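Acyl-CoA dehydrogenase FadE3 (Mycobacterium smegmatis, PDB 4IV6) belongs to the acyl-CoA dehydrogenase family and binds dihydroflavine-adenine dinucleotide within an assembly of four protein chains. Local coordinates at residues G228-E231 with G232-F235; M321-L324 with F325-T329. One frame throughout, in Å; residues are numbered along the deposited sequence.

Contact 1. Residues G228-E231 with G232-F235; sequences GDDE and GRGF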
ATOM      1  N   GLY B 228     -34.316 -16.184  24.174  1.00 25.89           N
ATOM      2  CA  GLY B 228     -34.720 -17.483  23.630  1.00 27.83           C
ATOM      3  C   GLY B 228     -35.112 -18.439  24.741  1.00 28.51           C
ATOM      4  O   GLY B 228     -35.059 -18.084  25.929  1.00 27.92           O
ATOM      5  N   ASP B 229     -35.492 -19.659  24.353  1.00 29.72           N
ATOM      6  CA  ASP B 229     -35.940 -20.670  25.306  1.00 30.49           C
ATOM      7  C   ASP B 229     -34.812 -21.495  25.904  1.00 29.37           C
ATOM      8  O   ASP B 229     -35.006 -22.057  26.962  1.00 28.38           O
ATOM      9  CB  ASP B 229     -36.936 -21.635  24.654  1.00 33.67           C
ATOM     10  CG  ASP B 229     -38.194 -20.947  24.187  1.00 35.18           C
ATOM     11  OD1 ASP B 229     -38.638 -19.981  24.825  1.00 35.46           O
ATOM     12  OD2 ASP B 229     -38.735 -21.379  23.167  1.00 39.17           O
ATOM     13  N   ASP B 230     -33.654 -21.575  25.235  1.00 28.05           N
ATOM     14  CA  ASP B 230     -32.580 -22.491  25.637  1.00 27.91           C
ATOM     15  C   ASP B 230     -31.282 -21.743  25.880  1.00 26.32           C
ATOM     16  O   ASP B 230     -30.924 -20.850  25.111  1.00 25.23           O
ATOM     17  CB  ASP B 230     -32.309 -23.523  24.548  1.00 30.09           C
ATOM     18  CG  ASP B 230     -33.549 -24.290  24.145  1.00 31.95           C
ATOM     19  OD1 ASP B 230     -34.025 -25.120  24.928  1.00 33.08           O
ATOM     20  OD2 ASP B 230     -34.035 -24.033  23.037  1.00 34.85           O
ATOM     21  N   GLU B 231     -30.597 -22.111  26.962  1.00 25.00           N
ATOM     22  CA  GLU B 231     -29.237 -21.655  27.236  1.00 23.94           C
ATOM     23  C   GLU B 231     -28.261 -22.258  26.246  1.00 23.04           C
ATOM     24  O   GLU B 231     -28.527 -23.324  25.681  1.00 23.25           O
ATOM     25  CB  GLU B 231     -28.821 -22.064  28.649  1.00 23.92           C
ATOM     26  CG  GLU B 231     -29.678 -21.415  29.727  1.00 24.06           C
ATOM     27  CD  GLU B 231     -29.300 -21.862  31.117  1.00 24.40           C
ATOM     28  OE1 GLU B 231     -28.507 -22.830  31.211  1.00 24.28           O
ATOM     29  OE2 GLU B 231     -29.779 -21.239  32.101  1.00 23.83           O
ATOM     30  N   GLY B 232     -27.139 -21.578  26.036  1.00 21.05           N
ATOM     31  CA  GLY B 232     -26.068 -22.117  25.244  1.00 21.50           C
ATOM     32  C   GLY B 232     -26.074 -21.811  23.759  1.00 21.84           C
ATOM     33  O   GLY B 232     -25.350 -22.482  23.001  1.00 22.57           O
ATOM     34  N   ARG B 233     -26.860 -20.813  23.337  1.00 21.53           N
ATOM     35  CA  ARG B 233     -26.945 -20.430  21.930  1.00 22.42           C
ATOM     36  C   ARG B 233     -26.440 -19.024  21.644  1.00 21.48           C
ATOM     37  O   ARG B 233     -26.635 -18.471  20.526  1.00 20.64           O
ATOM     38  CB  ARG B 233     -28.388 -20.516  21.482  1.00 25.21           C
ATOM     39  CG  ARG B 233     -28.946 -21.902  21.695  1.00 27.59           C
ATOM     40  CD  ARG B 233     -30.193 -22.123  20.905  1.00 32.02           C
ATOM     41  NE  ARG B 233     -30.590 -23.517  21.041  1.00 35.63           N
ATOM     42  CZ  ARG B 233     -31.428 -24.146  20.238  1.00 40.52           C
ATOM     43  NH1 ARG B 233     -32.001 -23.518  19.215  1.00 43.75           N
ATOM     44  NH2 ARG B 233     -31.701 -25.423  20.466  1.00 44.36           N
ATOM     45  N   GLY B 234     -25.783 -18.453  22.645  1.00 19.87           N
ATOM     46  CA  GLY B 234     -25.283 -17.105  22.563  1.00 19.22           C
ATOM     47  C   GLY B 234     -24.420 -16.802  21.356  1.00 19.04           C
ATOM     48  O   GLY B 234     -24.646 -15.801  20.703  1.00 18.30           O
ATOM     49  N   PHE B 235     -23.436 -17.655  21.060  1.00 19.82           N
ATOM     50  CA  PHE B 235     -22.559 -17.434  19.905  1.00 20.73           C
ATOM     51  C   PHE B 235     -23.309 -17.511  18.577  1.00 21.14           C
ATOM     52  O   PHE B 235     -23.119 -16.672  17.704  1.00 20.49           O
ATOM     53  CB  PHE B 235     -21.351 -18.391  19.906  1.00 22.16           C
ATOM     54  CG  PHE B 235     -20.277 -18.003  20.904  1.00 22.86           C
ATOM     55  CD1 PHE B 235     -19.670 -16.762  20.844  1.00 23.38           C
ATOM     56  CD2 PHE B 235     -19.910 -18.867  21.928  1.00 23.39           C
ATOM     57  CE1 PHE B 235     -18.709 -16.392  21.792  1.00 23.91           C
ATOM     58  CE2 PHE B 235     -18.949 -18.508  22.858  1.00 23.34           C
ATOM     59  CZ  PHE B 235     -18.338 -17.277  22.795  1.00 22.96           C
TER
HETATM   60  O   HOH W   1     -28.681 -19.317  24.776  1.00 20.30           O
HETATM   61  O   HOH W   2     -28.760 -24.865  23.301  1.00 38.59           O
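The side chains of Asp230 and Arg233 run alongside each other and meet as a carboxylate over the face of a guanidinium group. OD2 of Asp230 stands 3.7 Å from NH2 of Arg233, well out of the guanidinium plane and displaced toward its rim. The two flat groups are inclined by 30°, and no N-H is aimed at the oxygen, which makes this a long, purely electrostatic salt bridge. Both side chains set off beside their own backbone N, and the extended run of Arg233 from CG to NE carries its charge back to Asp230.

Two waters complete the link. Water 1 donates to O of Asp230 at 2.7 Å and accepts from N of Arg233 at 2.8 Å. Water 2 donates to O of Glu231 at 2.8 Å and accepts from NE of Arg233 at 3.2 Å, in the plane of the guanidinium edge. The turn is shaped by Gly232, whose phi of 91° is readily reached by glycine, and Ser185 and Lys182 hold the N and O of that residue. OE2 of Glu231 is hydrogen-bonded to OH of Tyr149. The result resembles a type II turn opened by an inserted water, leading to Arg233 as N-cap of helix 234-270, where the chain passes from the beta-strands to the C-terminal helices of the acyl-CoA dehydrogenase fold.

Contact 2. Residues M321-L324 with F325-T329; sequences MAKL and FASET
Ser327 turns back on the preceding helical turn, meeting Lys323 and Leu324 with its whole short side chain. CB rests 3.2 Å from O of Lys323. Beyond it, with chi1 at 66°, OG is tucked back over its own backbone, where it donates to O of Lys323 at 2.8 Å and lies 3.2 Å from O of Leu324. The Lys323 carbonyl also accepts from N of Ser327 at 3.1 Å, giving one oxygen two grips from the same residue. OG has a further hydrogen bond to Asn369, which also binds the carboxylate of Glu328 and the NZ of Lys323.

Two residues further on, Thr329 does the same: its N and OG1 both bond to O of Phe325, from opposite faces of the carbonyl plane. OG1 sits 3.4 Å above one face of the Phe325 ring, offset toward its rim. Leu324 turns to helix 369-383, whereas Phe325 packs on helix 282-310 and on Phe325 of the second subunit. Serine and threonine hydroxyls bonded to the carbonyl four residues earlier are a common alpha-helical motif, used here in helix 316-340, inside the C-terminal helical bundle of the acyl-CoA dehydrogenase fold.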
ATOM      1  N   MET B 321     -16.958  -8.632   4.651  1.00 11.90           N
ATOM      2  CA  MET B 321     -16.167  -8.000   3.593  1.00 11.74           C
ATOM      3  C   MET B 321     -16.477  -6.501   3.499  1.00 11.86           C
ATOM      4  O   MET B 321     -15.561  -5.671   3.350  1.00 11.53           O
ATOM      5  CB  MET B 321     -16.394  -8.674   2.253  1.00 11.77           C
ATOM      6  CG  MET B 321     -15.781 -10.062   2.190  1.00 11.88           C
ATOM      7  SD  MET B 321     -16.038 -10.831   0.595  1.00 12.17           S
ATOM      8  CE  MET B 321     -14.773 -12.120   0.617  1.00 12.18           C
ATOM      9  N   ALA B 322     -17.758  -6.159   3.637  1.00 12.23           N
ATOM     10  CA  ALA B 322     -18.162  -4.777   3.566  1.00 12.49           C
ATOM     11  C   ALA B 322     -17.528  -3.999   4.712  1.00 12.40           C
ATOM     12  O   ALA B 322     -17.009  -2.886   4.527  1.00 11.96           O
ATOM     13  CB  ALA B 322     -19.684  -4.660   3.604  1.00 12.95           C
ATOM     14  N   LYS B 323     -17.559  -4.592   5.904  1.00 12.50           N
ATOM     15  CA  LYS B 323     -16.997  -3.925   7.083  1.00 12.51           C
ATOM     16  C   LYS B 323     -15.493  -3.735   6.941  1.00 11.97           C
ATOM     17  O   LYS B 323     -14.959  -2.674   7.223  1.00 11.74           O
ATOM     18  CB  LYS B 323     -17.358  -4.733   8.333  1.00 13.01           C
ATOM     19  CG  LYS B 323     -17.011  -4.079   9.672  1.00 13.67           C
ATOM     20  CD  LYS B 323     -15.566  -4.334  10.090  1.00 14.13           C
ATOM     21  CE  LYS B 323     -15.390  -3.986  11.568  1.00 15.03           C
ATOM     22  NZ  LYS B 323     -14.014  -4.205  12.035  1.00 15.41           N
ATOM     23  N   LEU B 324     -14.802  -4.797   6.536  1.00 11.62           N
ATOM     24  CA  LEU B 324     -13.354  -4.764   6.359  1.00 11.41           C
ATOM     25  C   LEU B 324     -12.960  -3.745   5.291  1.00 11.21           C
ATOM     26  O   LEU B 324     -12.132  -2.865   5.538  1.00 11.03           O
ATOM     27  CB  LEU B 324     -12.835  -6.147   5.952  1.00 11.45           C
ATOM     28  CG  LEU B 324     -11.323  -6.267   5.659  1.00 11.64           C
ATOM     29  CD1 LEU B 324     -10.518  -5.983   6.916  1.00 11.69           C
ATOM     30  CD2 LEU B 324     -11.048  -7.653   5.142  1.00 11.81           C
ATOM     31  N   PHE B 325     -13.569  -3.837   4.114  1.00 11.17           N
ATOM     32  CA  PHE B 325     -13.195  -2.949   3.038  1.00 11.14           C
ATOM     33  C   PHE B 325     -13.527  -1.484   3.354  1.00 11.19           C
ATOM     34  O   PHE B 325     -12.713  -0.584   3.109  1.00 10.61           O
ATOM     35  CB  PHE B 325     -13.860  -3.356   1.726  1.00 11.53           C
ATOM     36  CG  PHE B 325     -13.300  -2.627   0.538  1.00 11.89           C
ATOM     37  CD1 PHE B 325     -12.095  -3.026  -0.022  1.00 11.93           C
ATOM     38  CD2 PHE B 325     -13.946  -1.521   0.010  1.00 12.13           C
ATOM     39  CE1 PHE B 325     -11.560  -2.342  -1.116  1.00 12.06           C
ATOM     40  CE2 PHE B 325     -13.406  -0.823  -1.071  1.00 12.33           C
ATOM     41  CZ  PHE B 325     -12.220  -1.238  -1.625  1.00 12.29           C
ATOM     42  N   ALA B 326     -14.737  -1.236   3.849  1.00 11.31           N
ATOM     43  CA  ALA B 326     -15.154   0.136   4.064  1.00 11.73           C
ATOM     44  C   ALA B 326     -14.328   0.814   5.167  1.00 11.83           C
ATOM     45  O   ALA B 326     -13.983   1.987   5.055  1.00 12.09           O
ATOM     46  CB  ALA B 326     -16.651   0.216   4.410  1.00 12.04           C
ATOM     47  N   SER B 327     -14.079   0.107   6.257  1.00 12.24           N
ATOM     48  CA  SER B 327     -13.319   0.665   7.378  1.00 12.43           C
ATOM     49  C   SER B 327     -11.861   0.992   6.997  1.00 12.27           C
ATOM     50  O   SER B 327     -11.345   2.070   7.379  1.00 12.14           O
ATOM     51  CB  SER B 327     -13.371  -0.265   8.592  1.00 12.88           C
ATOM     52  OG  SER B 327     -12.725  -1.495   8.373  1.00 13.21           O
ATOM     53  N   GLU B 328     -11.213   0.108   6.237  1.00 12.28           N
ATOM     54  CA  GLU B 328      -9.837   0.369   5.776  1.00 12.52           C
ATOM     55  C   GLU B 328      -9.856   1.546   4.792  1.00 12.75           C
ATOM     56  O   GLU B 328      -9.006   2.451   4.867  1.00 12.31           O
ATOM     57  CB  GLU B 328      -9.228  -0.864   5.106  1.00 12.72           C
ATOM     58  CG  GLU B 328      -8.964  -2.010   6.048  1.00 12.88           C
ATOM     59  CD  GLU B 328      -7.921  -1.701   7.110  1.00 13.33           C
ATOM     60  OE1 GLU B 328      -6.998  -0.919   6.854  1.00 13.70           O
ATOM     61  OE2 GLU B 328      -7.995  -2.252   8.217  1.00 12.97           O
ATOM     62  N   THR B 329     -10.853   1.547   3.886  1.00 12.66           N
ATOM     63  CA  THR B 329     -11.015   2.629   2.928  1.00 13.02           C
ATOM     64  C   THR B 329     -11.238   3.971   3.631  1.00 12.77           C
ATOM     65  O   THR B 329     -10.617   4.963   3.255  1.00 12.49           O
ATOM     66  CB  THR B 329     -12.176   2.356   1.949  1.00 13.54           C
ATOM     67  OG1 THR B 329     -11.802   1.269   1.097  1.00 14.00           O
ATOM     68  CG2 THR B 329     -12.444   3.543   1.044  1.00 14.12           C
TER

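In the fold
The two contacts do not touch: their centres are 30 Å apart and their nearest atoms about 16 Å. Helix 234-270 connects them. It begins at contact 1, beside strand 184-190, and farther along its Val249, Ala250, Ala253 and Thr254 pack against Lys323, Ala322 and Ala326 of contact 2. Contact 1 thus marks the entry to the helical bundle, near the chain surface, and contact 2 lies in its interior. At contact 2 the side chain of Lys323 is about 8 Å from a bound dihydroflavine-adenine dinucleotide. Glu328 of the same contact also forms a salt bridge with Arg339 of the third subunit, and Arg339 is itself a ligand-pocket residue.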